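PDB 5LBD: copper-transporting ATPase PAA1, chloroplastic, which pumps monovalent copper across the plastid envelope into the stroma at the cost of ATP, this chain being its nucleotide-binding domain. Local coordinates for residues L30-A34 and I48-A54; M60-T66 and A77-N81; E70-V76 and W91-H95; S114-I118 and V127-E131. The protein carries 2 engineered substitutions. All coordinates share one frame; numbering follows the deposited sequence. Where two conformers were deposited one is given.

Interaction 1 of 4, residues L30-A34 and I48-A54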
loop_
_atom_site.group_PDB
_atom_site.type_symbol
_atom_site.label_atom_id
_atom_site.label_comp_id
_atom_site.label_asym_id
_atom_site.label_seq_id
_atom_site.Cartn_x
_atom_site.Cartn_y
_atom_site.Cartn_z
ATOM N N LEU A 30 -3.903 -1.969 -5.117
ATOM C CA LEU A 30 -4.145 -3.055 -4.172
ATOM C C LEU A 30 -3.160 -4.200 -4.380
ATOM O O LEU A 30 -2.658 -4.796 -3.409
ATOM C CB LEU A 30 -5.571 -3.580 -4.287
ATOM C CG LEU A 30 -6.613 -2.695 -3.645
ATOM C CD1 LEU A 30 -7.961 -3.228 -3.984
ATOM C CD2 LEU A 30 -6.451 -2.637 -2.145
HETATM N N MSE A 31 -2.903 -4.561 -5.620
HETATM C CA MSE A 31 -2.015 -5.671 -5.882
HETATM C C MSE A 31 -0.564 -5.318 -5.515
HETATM O O MSE A 31 0.129 -6.143 -4.982
HETATM C CB MSE A 31 -2.184 -6.110 -7.329
HETATM C CG MSE A 31 -3.580 -6.710 -7.575
HETATM SE SE MSE A 31 -3.759 -7.659 -9.231
HETATM C CE MSE A 31 -3.025 -6.331 -10.279
ATOM N N LEU A 32 -0.130 -4.079 -5.748
ATOM C CA LEU A 32 1.226 -3.712 -5.352
ATOM C C LEU A 32 1.352 -3.706 -3.840
ATOM O O LEU A 32 2.331 -4.199 -3.279
ATOM C CB LEU A 32 1.554 -2.323 -5.905
ATOM C CG LEU A 32 1.780 -2.198 -7.400
ATOM C CD1 LEU A 32 1.729 -0.747 -7.798
ATOM C CD2 LEU A 32 3.083 -2.815 -7.814
ATOM N N ALA A 33 0.369 -3.121 -3.165
ATOM C CA ALA A 33 0.440 -3.085 -1.696
ATOM C C ALA A 33 0.380 -4.492 -1.105
ATOM O O ALA A 33 1.107 -4.824 -0.167
ATOM C CB ALA A 33 -0.689 -2.230 -1.147
ATOM N N ALA A 34 -0.450 -5.358 -1.680
ATOM C CA ALA A 34 -0.516 -6.719 -1.185
ATOM C C ALA A 34 0.805 -7.453 -1.348
ATOM O O ALA A 34 1.111 -8.335 -0.553
ATOM C CB ALA A 34 -1.624 -7.479 -1.887
ATOM N N ILE A 48 -5.608 -5.838 3.219
ATOM C CA ILE A 48 -5.138 -5.496 1.876
ATOM C C ILE A 48 -4.931 -6.765 1.054
ATOM O O ILE A 48 -5.390 -6.877 -0.091
ATOM C CB ILE A 48 -3.849 -4.663 1.967
ATOM C CG1 ILE A 48 -4.169 -3.295 2.568
ATOM C CG2 ILE A 48 -3.248 -4.479 0.608
ATOM C CD1 ILE A 48 -2.950 -2.498 2.870
ATOM N N VAL A 49 -4.233 -7.748 1.637
ATOM C CA VAL A 49 -3.990 -8.998 0.944
ATOM C C VAL A 49 -5.307 -9.653 0.510
ATOM O O VAL A 49 -5.418 -10.170 -0.602
ATOM C CB VAL A 49 -3.128 -9.912 1.831
ATOM C CG1 VAL A 49 -3.039 -11.290 1.245
ATOM C CG2 VAL A 49 -1.776 -9.308 2.002
ATOM N N LYS A 50 -6.297 -9.703 1.406
ATOM C CA LYS A 50 -7.573 -10.328 1.093
ATOM C C LYS A 50 -8.252 -9.603 -0.059
ATOM O O LYS A 50 -8.747 -10.236 -0.998
ATOM C CB LYS A 50 -8.461 -10.303 2.334
ATOM C CG LYS A 50 -9.821 -10.975 2.143
ATOM C CD LYS A 50 -10.680 -10.974 3.398
ATOM C CE LYS A 50 -11.924 -11.825 3.187
ATOM N NZ LYS A 50 -12.858 -11.730 4.336
ATOM N N ALA A 51 -8.262 -8.277 -0.000
ATOM C CA ALA A 51 -8.960 -7.494 -1.022
ATOM C C ALA A 51 -8.298 -7.659 -2.385
ATOM O O ALA A 51 -8.979 -7.613 -3.417
ATOM C CB ALA A 51 -8.969 -6.012 -0.616
ATOM N N ALA A 52 -6.997 -7.869 -2.406
ATOM C CA ALA A 52 -6.179 -7.874 -3.606
ATOM C C ALA A 52 -6.077 -9.227 -4.279
ATOM O O ALA A 52 -5.524 -9.308 -5.381
ATOM C CB ALA A 52 -4.769 -7.379 -3.265
ATOM N N ARG A 53 -6.572 -10.293 -3.662
ATOM C CA ARG A 53 -6.446 -11.627 -4.231
ATOM C C ARG A 53 -6.982 -11.632 -5.656
ATOM O O ARG A 53 -8.038 -11.068 -5.934
ATOM C CB ARG A 53 -7.233 -12.643 -3.402
ATOM C CG ARG A 53 -6.687 -12.953 -2.046
ATOM C CD ARG A 53 -7.694 -13.751 -1.208
ATOM N NE ARG A 53 -8.909 -12.986 -0.854
ATOM C CZ ARG A 53 -10.146 -13.275 -1.237
ATOM N NH1 ARG A 53 -10.387 -14.318 -2.028
ATOM N NH2 ARG A 53 -11.156 -12.514 -0.828
ATOM N N ALA A 54 -6.238 -12.243 -6.567
ATOM C CA ALA A 54 -6.635 -12.283 -7.972
ATOM C C ALA A 54 -6.207 -13.639 -8.497
ATOM O O ALA A 54 -5.084 -13.792 -8.969
ATOM C CB ALA A 54 -6.006 -11.154 -8.772
#

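Interaction 2 of 4, residues M60-T66 and A77-N81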
loop_
_atom_site.group_PDB
_atom_site.type_symbol
_atom_site.label_atom_id
_atom_site.label_comp_id
_atom_site.label_asym_id
_atom_site.label_seq_id
_atom_site.Cartn_x
_atom_site.Cartn_y
_atom_site.Cartn_z
HETATM N N MSE A 60 2.214 -10.458 -8.748
HETATM C CA MSE A 60 3.401 -9.660 -8.490
HETATM C C MSE A 60 3.978 -10.069 -7.158
HETATM O O MSE A 60 3.224 -10.267 -6.202
HETATM C CB MSE A 60 3.071 -8.178 -8.437
HETATM C CG MSE A 60 2.251 -7.653 -9.584
HETATM SE SE MSE A 60 1.725 -5.838 -9.128
HETATM C CE MSE A 60 0.677 -5.366 -10.707
ATOM N N LYS A 61 5.298 -10.180 -7.077
ATOM C CA LYS A 61 5.945 -10.526 -5.824
ATOM C C LYS A 61 7.028 -9.518 -5.478
ATOM O O LYS A 61 7.687 -8.944 -6.353
ATOM C CB LYS A 61 6.556 -11.935 -5.887
ATOM C CG LYS A 61 5.680 -13.022 -5.262
ATOM C CD LYS A 61 6.370 -14.404 -5.233
ATOM C CE LYS A 61 6.269 -15.121 -6.584
ATOM N NZ LYS A 61 6.494 -16.615 -6.504
ATOM N N ALA A 62 7.196 -9.314 -4.181
ATOM C CA ALA A 62 8.328 -8.569 -3.680
ATOM C C ALA A 62 9.619 -9.319 -3.982
ATOM O O ALA A 62 9.669 -10.552 -3.953
ATOM C CB ALA A 62 8.178 -8.342 -2.173
ATOM N N GLU A 63 10.663 -8.560 -4.237
ATOM C CA GLU A 63 11.977 -9.181 -4.434
ATOM C C GLU A 63 12.433 -9.801 -3.125
ATOM O O GLU A 63 12.302 -9.229 -2.086
ATOM C CB GLU A 63 13.064 -8.238 -4.985
ATOM C CG GLU A 63 12.775 -7.678 -6.343
ATOM C CD GLU A 63 13.896 -6.757 -6.886
ATOM O OE1 GLU A 63 13.843 -6.377 -8.068
ATOM O OE2 GLU A 63 14.809 -6.406 -6.099
ATOM N N ASP A 64 13.053 -10.963 -3.217
ATOM C CA ASP A 64 13.507 -11.654 -2.020
ATOM C C ASP A 64 14.451 -10.777 -1.218
ATOM O O ASP A 64 15.359 -10.143 -1.769
ATOM C CB ASP A 64 14.206 -12.957 -2.400
ATOM C CG ASP A 64 13.324 -13.872 -3.216
ATOM O OD1 ASP A 64 12.089 -13.672 -3.216
ATOM O OD2 ASP A 64 13.875 -14.801 -3.851
ATOM N N GLY A 65 14.212 -10.709 0.086
ATOM C CA GLY A 65 15.075 -9.985 0.984
ATOM C C GLY A 65 14.900 -8.477 1.020
ATOM O O GLY A 65 15.650 -7.810 1.738
ATOM N N THR A 66 13.950 -7.903 0.270
ATOM C CA THR A 66 13.777 -6.458 0.251
ATOM C C THR A 66 12.688 -5.960 1.195
ATOM O O THR A 66 12.565 -4.752 1.377
ATOM C CB THR A 66 13.453 -5.951 -1.162
ATOM O OG1 THR A 66 12.158 -6.425 -1.565
ATOM C CG2 THR A 66 14.521 -6.402 -2.150
ATOM N N ALA A 77 8.919 -2.675 0.091
ATOM C CA ALA A 77 9.600 -3.759 -0.599
ATOM C C ALA A 77 9.773 -3.312 -2.035
ATOM O O ALA A 77 9.178 -2.325 -2.473
ATOM C CB ALA A 77 8.820 -5.085 -0.487
ATOM N N ILE A 78 10.593 -4.029 -2.770
ATOM C CA ILE A 78 10.691 -3.827 -4.202
ATOM C C ILE A 78 9.722 -4.791 -4.852
ATOM O O ILE A 78 9.817 -6.002 -4.665
ATOM C CB ILE A 78 12.112 -4.051 -4.713
ATOM C CG1 ILE A 78 13.082 -3.142 -3.964
ATOM C CG2 ILE A 78 12.209 -3.833 -6.227
ATOM C CD1 ILE A 78 12.838 -1.689 -4.159
ATOM N N VAL A 79 8.815 -4.250 -5.657
ATOM C CA VAL A 79 7.849 -5.066 -6.380
ATOM C C VAL A 79 7.984 -4.725 -7.847
ATOM O O VAL A 79 7.811 -3.563 -8.227
ATOM C CB VAL A 79 6.423 -4.810 -5.879
ATOM C CG1 VAL A 79 5.427 -5.705 -6.600
ATOM C CG2 VAL A 79 6.351 -5.025 -4.412
ATOM N N ASN A 80 8.317 -5.727 -8.657
ATOM C CA ASN A 80 8.548 -5.537 -10.081
ATOM C C ASN A 80 9.342 -4.263 -10.330
ATOM O O ASN A 80 8.937 -3.381 -11.086
ATOM C CB ASN A 80 7.225 -5.522 -10.839
ATOM C CG ASN A 80 6.526 -6.888 -10.835
ATOM O OD1 ASN A 80 7.133 -7.914 -10.507
ATOM N ND2 ASN A 80 5.247 -6.904 -11.217
ATOM N N ASN A 81 10.485 -4.163 -9.654
ATOM C CA ASN A 81 11.459 -3.099 -9.850
ATOM C C ASN A 81 10.981 -1.736 -9.368
ATOM O O ASN A 81 11.579 -0.712 -9.721
ATOM C CB ASN A 81 11.886 -2.998 -11.312
ATOM C CG ASN A 81 12.691 -4.183 -11.751
ATOM O OD1 ASN A 81 12.368 -4.843 -12.734
ATOM N ND2 ASN A 81 13.761 -4.463 -11.018
#

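Interaction 3 of 4, residues E70-V76 and W91-H95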
loop_
_atom_site.group_PDB
_atom_site.type_symbol
_atom_site.label_atom_id
_atom_site.label_comp_id
_atom_site.label_asym_id
_atom_site.label_seq_id
_atom_site.Cartn_x
_atom_site.Cartn_y
_atom_site.Cartn_z
ATOM N N GLU A 70 9.053 -0.682 9.703
ATOM C CA GLU A 70 9.233 -0.031 11.001
ATOM C C GLU A 70 7.861 -0.042 11.658
ATOM O O GLU A 70 6.951 0.653 11.161
ATOM C CB GLU A 70 9.760 1.395 10.818
ATOM C CG GLU A 70 11.182 1.423 10.278
ATOM C CD GLU A 70 11.746 2.823 10.048
ATOM O OE1 GLU A 70 11.215 3.802 10.624
ATOM O OE2 GLU A 70 12.744 2.935 9.296
ATOM N N PRO A 71 7.626 -0.863 12.670
ATOM C CA PRO A 71 6.270 -1.034 13.205
ATOM C C PRO A 71 5.636 0.288 13.605
ATOM O O PRO A 71 6.263 1.139 14.223
ATOM C CB PRO A 71 6.484 -1.949 14.416
ATOM C CG PRO A 71 7.920 -1.830 14.742
ATOM C CD PRO A 71 8.611 -1.633 13.456
ATOM N N GLY A 72 4.397 0.490 13.177
ATOM C CA GLY A 72 3.697 1.716 13.490
ATOM C C GLY A 72 3.895 2.825 12.484
ATOM O O GLY A 72 3.171 3.831 12.533
ATOM N N SER A 73 4.869 2.691 11.590
ATOM C CA SER A 73 5.116 3.659 10.541
ATOM C C SER A 73 4.828 3.102 9.158
ATOM O O SER A 73 4.055 3.688 8.416
ATOM C CB SER A 73 6.566 4.136 10.601
ATOM O OG SER A 73 6.820 4.797 11.833
ATOM N N GLY A 74 5.406 1.967 8.786
ATOM C CA GLY A 74 5.040 1.368 7.513
ATOM C C GLY A 74 5.994 0.265 7.122
ATOM O O GLY A 74 6.872 -0.144 7.885
ATOM N N ALA A 75 5.781 -0.208 5.897
ATOM C CA ALA A 75 6.596 -1.226 5.267
ATOM C C ALA A 75 6.956 -0.797 3.859
ATOM O O ALA A 75 6.335 0.100 3.276
ATOM C CB ALA A 75 5.878 -2.582 5.225
ATOM N N VAL A 76 7.974 -1.457 3.315
ATOM C CA VAL A 76 8.458 -1.200 1.963
ATOM C C VAL A 76 9.040 -2.491 1.404
ATOM O O VAL A 76 9.579 -3.322 2.145
ATOM C CB VAL A 76 9.499 -0.051 1.971
ATOM C CG1 VAL A 76 10.635 -0.361 2.891
ATOM C CG2 VAL A 76 10.011 0.264 0.544
ATOM N N TRP A 91 5.557 8.192 6.478
ATOM C CA TRP A 91 6.402 7.103 5.993
ATOM C C TRP A 91 6.590 7.170 4.488
ATOM O O TRP A 91 7.708 7.060 3.977
ATOM C CB TRP A 91 5.766 5.768 6.393
ATOM C CG TRP A 91 6.338 4.542 5.844
ATOM C CD1 TRP A 91 5.839 3.785 4.825
ATOM C CD2 TRP A 91 7.502 3.864 6.322
ATOM N NE1 TRP A 91 6.638 2.690 4.631
ATOM C CE2 TRP A 91 7.665 2.712 5.546
ATOM C CE3 TRP A 91 8.424 4.131 7.331
ATOM C CZ2 TRP A 91 8.708 1.807 5.753
ATOM C CZ3 TRP A 91 9.472 3.232 7.542
ATOM C CH2 TRP A 91 9.616 2.096 6.751
ATOM N N VAL A 92 5.509 7.370 3.749
ATOM C CA VAL A 92 5.643 7.352 2.307
ATOM C C VAL A 92 6.357 8.599 1.812
ATOM O O VAL A 92 7.089 8.542 0.822
ATOM C CB VAL A 92 4.261 7.167 1.658
ATOM C CG1 VAL A 92 3.593 5.881 2.192
ATOM C CG2 VAL A 92 3.374 8.387 1.853
ATOM N N LYS A 93 6.153 9.745 2.468
ATOM C CA LYS A 93 6.923 10.939 2.126
ATOM C C LYS A 93 8.402 10.776 2.453
ATOM O O LYS A 93 9.269 11.300 1.740
ATOM C CB LYS A 93 6.384 12.138 2.889
ATOM C CG LYS A 93 5.034 12.679 2.483
ATOM C CD LYS A 93 4.685 13.842 3.438
ATOM C CE LYS A 93 3.519 14.681 2.990
ATOM N NZ LYS A 93 3.366 15.864 3.915
ATOM N N ARG A 94 8.705 10.112 3.567
ATOM C CA ARG A 94 10.106 9.952 3.946
ATOM C C ARG A 94 10.835 9.126 2.905
ATOM O O ARG A 94 12.020 9.344 2.643
ATOM C CB ARG A 94 10.228 9.284 5.315
ATOM C CG ARG A 94 11.520 9.513 6.008
ATOM C CD ARG A 94 11.550 8.560 7.199
ATOM N NE ARG A 94 12.021 7.227 6.835
ATOM C CZ ARG A 94 12.013 6.179 7.655
ATOM N NH1 ARG A 94 11.467 6.265 8.868
ATOM N NH2 ARG A 94 12.536 5.033 7.263
ATOM N N HIS A 95 10.126 8.194 2.305
ATOM C CA HIS A 95 10.657 7.361 1.242
ATOM C C HIS A 95 10.584 8.022 -0.142
ATOM O O HIS A 95 10.847 7.337 -1.149
ATOM C CB HIS A 95 9.908 6.031 1.243
ATOM C CG HIS A 95 10.302 5.135 2.371
ATOM N ND1 HIS A 95 9.866 5.307 3.669
ATOM C CD2 HIS A 95 11.153 4.088 2.398
ATOM C CE1 HIS A 95 10.445 4.411 4.446
ATOM N NE2 HIS A 95 11.222 3.650 3.695
#

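Interaction 4 of 4, residues S114-I118 and V127-E131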
loop_
_atom_site.group_PDB
_atom_site.type_symbol
_atom_site.label_atom_id
_atom_site.label_comp_id
_atom_site.label_asym_id
_atom_site.label_seq_id
_atom_site.Cartn_x
_atom_site.Cartn_y
_atom_site.Cartn_z
ATOM N N SER A 114 -9.351 3.301 9.876
ATOM C CA SER A 114 -7.996 3.782 9.624
ATOM C C SER A 114 -7.713 3.926 8.136
ATOM O O SER A 114 -8.531 3.563 7.296
ATOM C CB SER A 114 -6.966 2.840 10.250
ATOM O OG SER A 114 -6.914 1.598 9.568
ATOM N N VAL A 115 -6.544 4.482 7.816
ATOM C CA VAL A 115 -6.102 4.653 6.439
ATOM C C VAL A 115 -4.633 4.291 6.318
ATOM O O VAL A 115 -3.861 4.371 7.283
ATOM C CB VAL A 115 -6.307 6.090 5.898
ATOM C CG1 VAL A 115 -7.742 6.601 6.154
ATOM C CG2 VAL A 115 -5.288 7.060 6.462
ATOM N N VAL A 116 -4.245 3.850 5.141
ATOM C CA VAL A 116 -2.837 3.738 4.791
ATOM C C VAL A 116 -2.597 4.427 3.456
ATOM O O VAL A 116 -3.492 4.551 2.610
ATOM C CB VAL A 116 -2.360 2.268 4.759
ATOM C CG1 VAL A 116 -2.745 1.579 6.053
ATOM C CG2 VAL A 116 -2.941 1.526 3.582
ATOM N N TYR A 117 -1.383 4.925 3.294
ATOM C CA TYR A 117 -0.934 5.559 2.072
ATOM C C TYR A 117 0.002 4.607 1.338
ATOM O O TYR A 117 0.739 3.832 1.962
ATOM C CB TYR A 117 -0.242 6.891 2.363
ATOM C CG TYR A 117 -1.208 7.962 2.865
ATOM C CD1 TYR A 117 -1.589 8.008 4.172
ATOM C CD2 TYR A 117 -1.791 8.851 1.980
ATOM C CE1 TYR A 117 -2.499 8.956 4.643
ATOM C CE2 TYR A 117 -2.691 9.826 2.446
ATOM C CZ TYR A 117 -3.035 9.846 3.780
ATOM O OH TYR A 117 -3.924 10.758 4.283
ATOM N N ILE A 118 0.000 4.726 0.026
ATOM C CA ILE A 118 0.792 3.903 -0.864
ATOM C C ILE A 118 1.690 4.813 -1.678
ATOM O O ILE A 118 1.206 5.702 -2.394
ATOM C CB ILE A 118 -0.083 3.069 -1.797
ATOM C CG1 ILE A 118 -1.170 2.315 -1.016
ATOM C CG2 ILE A 118 0.794 2.117 -2.573
ATOM C CD1 ILE A 118 -0.657 1.437 0.072
ATOM N N VAL A 127 -4.432 6.382 -1.434
ATOM C CA VAL A 127 -4.753 6.213 -0.029
ATOM C C VAL A 127 -5.803 5.109 0.011
ATOM O O VAL A 127 -6.667 5.029 -0.866
ATOM C CB VAL A 127 -5.214 7.527 0.647
ATOM C CG1 VAL A 127 -6.440 8.114 -0.019
ATOM C CG2 VAL A 127 -5.463 7.301 2.132
ATOM N N ILE A 128 -5.704 4.231 0.990
ATOM C CA ILE A 128 -6.678 3.165 1.193
ATOM C C ILE A 128 -7.382 3.406 2.517
ATOM O O ILE A 128 -6.722 3.584 3.551
ATOM C CB ILE A 128 -6.039 1.761 1.183
ATOM C CG1 ILE A 128 -5.236 1.539 -0.104
ATOM C CG2 ILE A 128 -7.122 0.692 1.372
ATOM C CD1 ILE A 128 -4.394 0.275 -0.089
ATOM N N ARG A 129 -8.705 3.398 2.492
ATOM C CA ARG A 129 -9.529 3.547 3.681
ATOM C C ARG A 129 -10.084 2.194 4.097
ATOM O O ARG A 129 -10.439 1.366 3.247
ATOM C CB ARG A 129 -10.702 4.506 3.453
ATOM C CG ARG A 129 -10.336 5.820 2.841
ATOM C CD ARG A 129 -11.477 6.832 3.001
ATOM N NE ARG A 129 -12.806 6.223 2.945
ATOM C CZ ARG A 129 -13.531 5.885 4.010
ATOM N NH1 ARG A 129 -13.062 6.101 5.236
ATOM N NH2 ARG A 129 -14.727 5.320 3.853
ATOM N N PHE A 130 -10.183 1.994 5.409
ATOM C CA PHE A 130 -10.682 0.776 6.036
ATOM C C PHE A 130 -11.813 1.120 6.985
ATOM O O PHE A 130 -11.753 2.138 7.675
ATOM C CB PHE A 130 -9.593 0.086 6.852
ATOM C CG PHE A 130 -8.387 -0.263 6.074
ATOM C CD1 PHE A 130 -7.460 0.694 5.770
ATOM C CD2 PHE A 130 -8.175 -1.549 5.607
ATOM C CE1 PHE A 130 -6.330 0.389 5.029
ATOM C CE2 PHE A 130 -7.045 -1.849 4.865
ATOM C CZ PHE A 130 -6.133 -0.900 4.585
ATOM N N GLU A 131 -12.819 0.259 7.044
ATOM C CA GLU A 131 -13.888 0.401 8.028
ATOM C C GLU A 131 -14.026 -0.908 8.799
ATOM O O GLU A 131 -13.254 -1.846 8.571
ATOM C CB GLU A 131 -15.216 0.771 7.361
ATOM C CG GLU A 131 -15.214 2.128 6.657
ATOM C CD GLU A 131 -16.531 2.426 5.930
ATOM O OE1 GLU A 131 -17.499 1.647 6.083
ATOM O OE2 GLU A 131 -16.592 3.440 5.199
ATOM O OXT GLU A 131 -14.896 -1.063 9.660
#

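Interaction 1 of 4, residues L30-A34 and I48-A54
With chi1 at -68°, Ile48 turns its CG2 branch anti to the backbone N, and this methyl comes to rest against helix 26-37, with CG2 of Ile48 3.8 Å from CB of Ala33 and also touching the backbone N of Ala34. The other branch of the isoleucine leads toward the sheet, where Val116 and Phe130 take it up. The next residue, Val49, sets CG1 anti to its own N (chi1 171°), which leaves CG2 to reach Ala34, CG2 of Val49 lying 4.0 Å from the carbonyl O of Ala34. The two helices form the helical hairpin that lies on one face of the sheet in this P1B-type nucleotide-binding domain, their axes 8.5 Å apart at the closest and their directions 136° from one another. Small side chains permit this approach. CB of Ala34 and CB of Ala52 stand only 3.4 Å apart, tighter than an ordinary methyl contact, and CB of Ala52 also comes within 3.3 Å of the carbonyl O of Leu30. That oxygen is already engaged inside its helix, taking the N-H of Ala34, and no hydrogen bond links the two segments. Leu30 adds its CB, 4.0 Å from CB of Ala52. At the far end, Met31, a selenomethionine, sends its chain past the carbonyl of Ala52 until SE meets CB of Ala54 at 4.2 Å.

Interaction 2 of 4, residues M60-T66 and A77-N81
Met60, a selenomethionine, lays its CB 3.9 Å from CG1 of Val79, while in the modelled conformer its chain crosses the amide of Asn80 at about a right angle. At Ala62 the backbone makes a CA-H...O contact, CA lying 3.1 Å from the carbonyl O of Ile78, and the methyl faces CB of Ala77. The same Ile78 O accepts the N-H of Glu63, N to O 2.7 Å. Glu63 then runs extended across Ile78, with its CD 3.4 Å from CG2 of the isoleucine, and OE1 ends near the amide of Asn81 without a hydrogen bond. An alanine here would keep the backbone bond, but CG2 of Ile78 would probably lose the chain lying over it. In the modelled conformer of Thr66, chi1 of 67° places OG1 to donate to Glu63 O at 2.9 Å and to accept the N-H of Ile78, N to OG1 3.1 Å, in a nearly straight bond (171°). Glu63 O also receives the N-H of Thr66. Glu63 to Thr66 thus form a type II beta turn, with Gly65 at its third position, tied through the threonine hydroxyl to strand 74-79.

Interaction 3 of 4, residues E70-V76 and W91-H95
The indole of Trp91 is sandwiched: Gly74 and the carbonyl carbon of Ser73 lie over one face, CE1 of His95 over the opposite one, while the carboxylate of Glu70 and the carbonyl O of Ala75 stand at its edge. CA of Gly74 sits 3.5 Å from the centroid of the five-membered ring, almost on its normal, in a CH-pi contact so close that any CB would collide with the ring. NE1 of Trp91 donates to Ala75 O at 2.9 Å, from above the carbonyl plane, and ND1 of His95 binds Trp91 O at 2.8 Å. A leucine for Trp91 has no N-H for Ala75 O and would probably leave Gly74 and the imidazole of His95 without the flat ring between them. Arg94 meets Glu70 end-on in a salt bridge, NH1 to OE1 3.0 Å and NH2 to OE2 2.9 Å, the two flat groups turned 37° apart. Opposite Glu70, Ser73 and Gly74 form a classic beta bulge, in a Gly-Ser-Gly run resembling the GxG signature of P1B nucleotide-binding domains. Thr85 of strand 82-87 touches Val76, Trp91 and His95, so helix 89-94 lies against strands 74-79 and 82-87, whereas Ala75 points away toward Val36 of helix 26-37.

Interaction 4 of 4, residues S114-I118 and V127-E131
Phe130 turns the edge of its ring to Ser114 and Val116 of the neighbouring strand. CB of Phe130 is 3.7 Å from Ser114 O, CD1 comes nearer to the same oxygen at 3.4 Å, and CE1 reaches CG2 of Val116 at 3.9 Å in the modelled conformer of that valine; CZ, at the tip, still skirts the same methyl. A chi1 of -57°, with CG anti to the carbonyl carbon, gives this edge-on approach. Val116 and Ile128 share this side of the sheet, and Ile118 adds a methyl contact with CD1 of Ile128. Helices 26-37 and 43-52 cover it, Val44, Ala47 and Ile48 touching Phe130. On the other face the side chains of Val127 and Tyr117 run alongside each other in a common direction; CG2 of Val127 stands over the tyrosine ring, 3.9 Å from its centroid, in a CH-pi contact, and Leu103 and Ala107 of helix 101-107 cover this valine. Arg129, also on this face, has its NE paired with Glu9 and its NH2 with OE2 of Glu131. The main chains are joined by Phe130 N to Ser114 O (3.0 Å), Val116 N to Ile128 O (3.0 Å) and Ile128 N to Val116 O (2.8 Å). Val116 with Ile128 is a hydrogen-bonded pair, between non-hydrogen-bonded pairs Val115 with Arg129 and Tyr117 with Val127: the regular ladder of an antiparallel beta hairpin within the six-stranded sheet of this domain.

Overall arrangement
The four contacts are spread over one six-stranded antiparallel sheet and its helices: a helix pair, a loop and a helix each set against strand 74-79, and a strand hairpin. Interaction 1, the helix pair 26-37 and 43-52, comes first along the chain and touches interaction 2, whose centre is 14 Å away, through Leu32 and Met60, and interaction 4, at 13 Å, through Ile48 and Phe130. Interactions 2 and 3 alternate in sequence and share strand 74-79. Interaction 4, last along the chain, meets interaction 3 where Val92 touches Tyr117. The centres of interactions 1 and 3 stand 18 Å apart. Together the four hold together a compact nucleotide-binding domain with helices on both sheet faces.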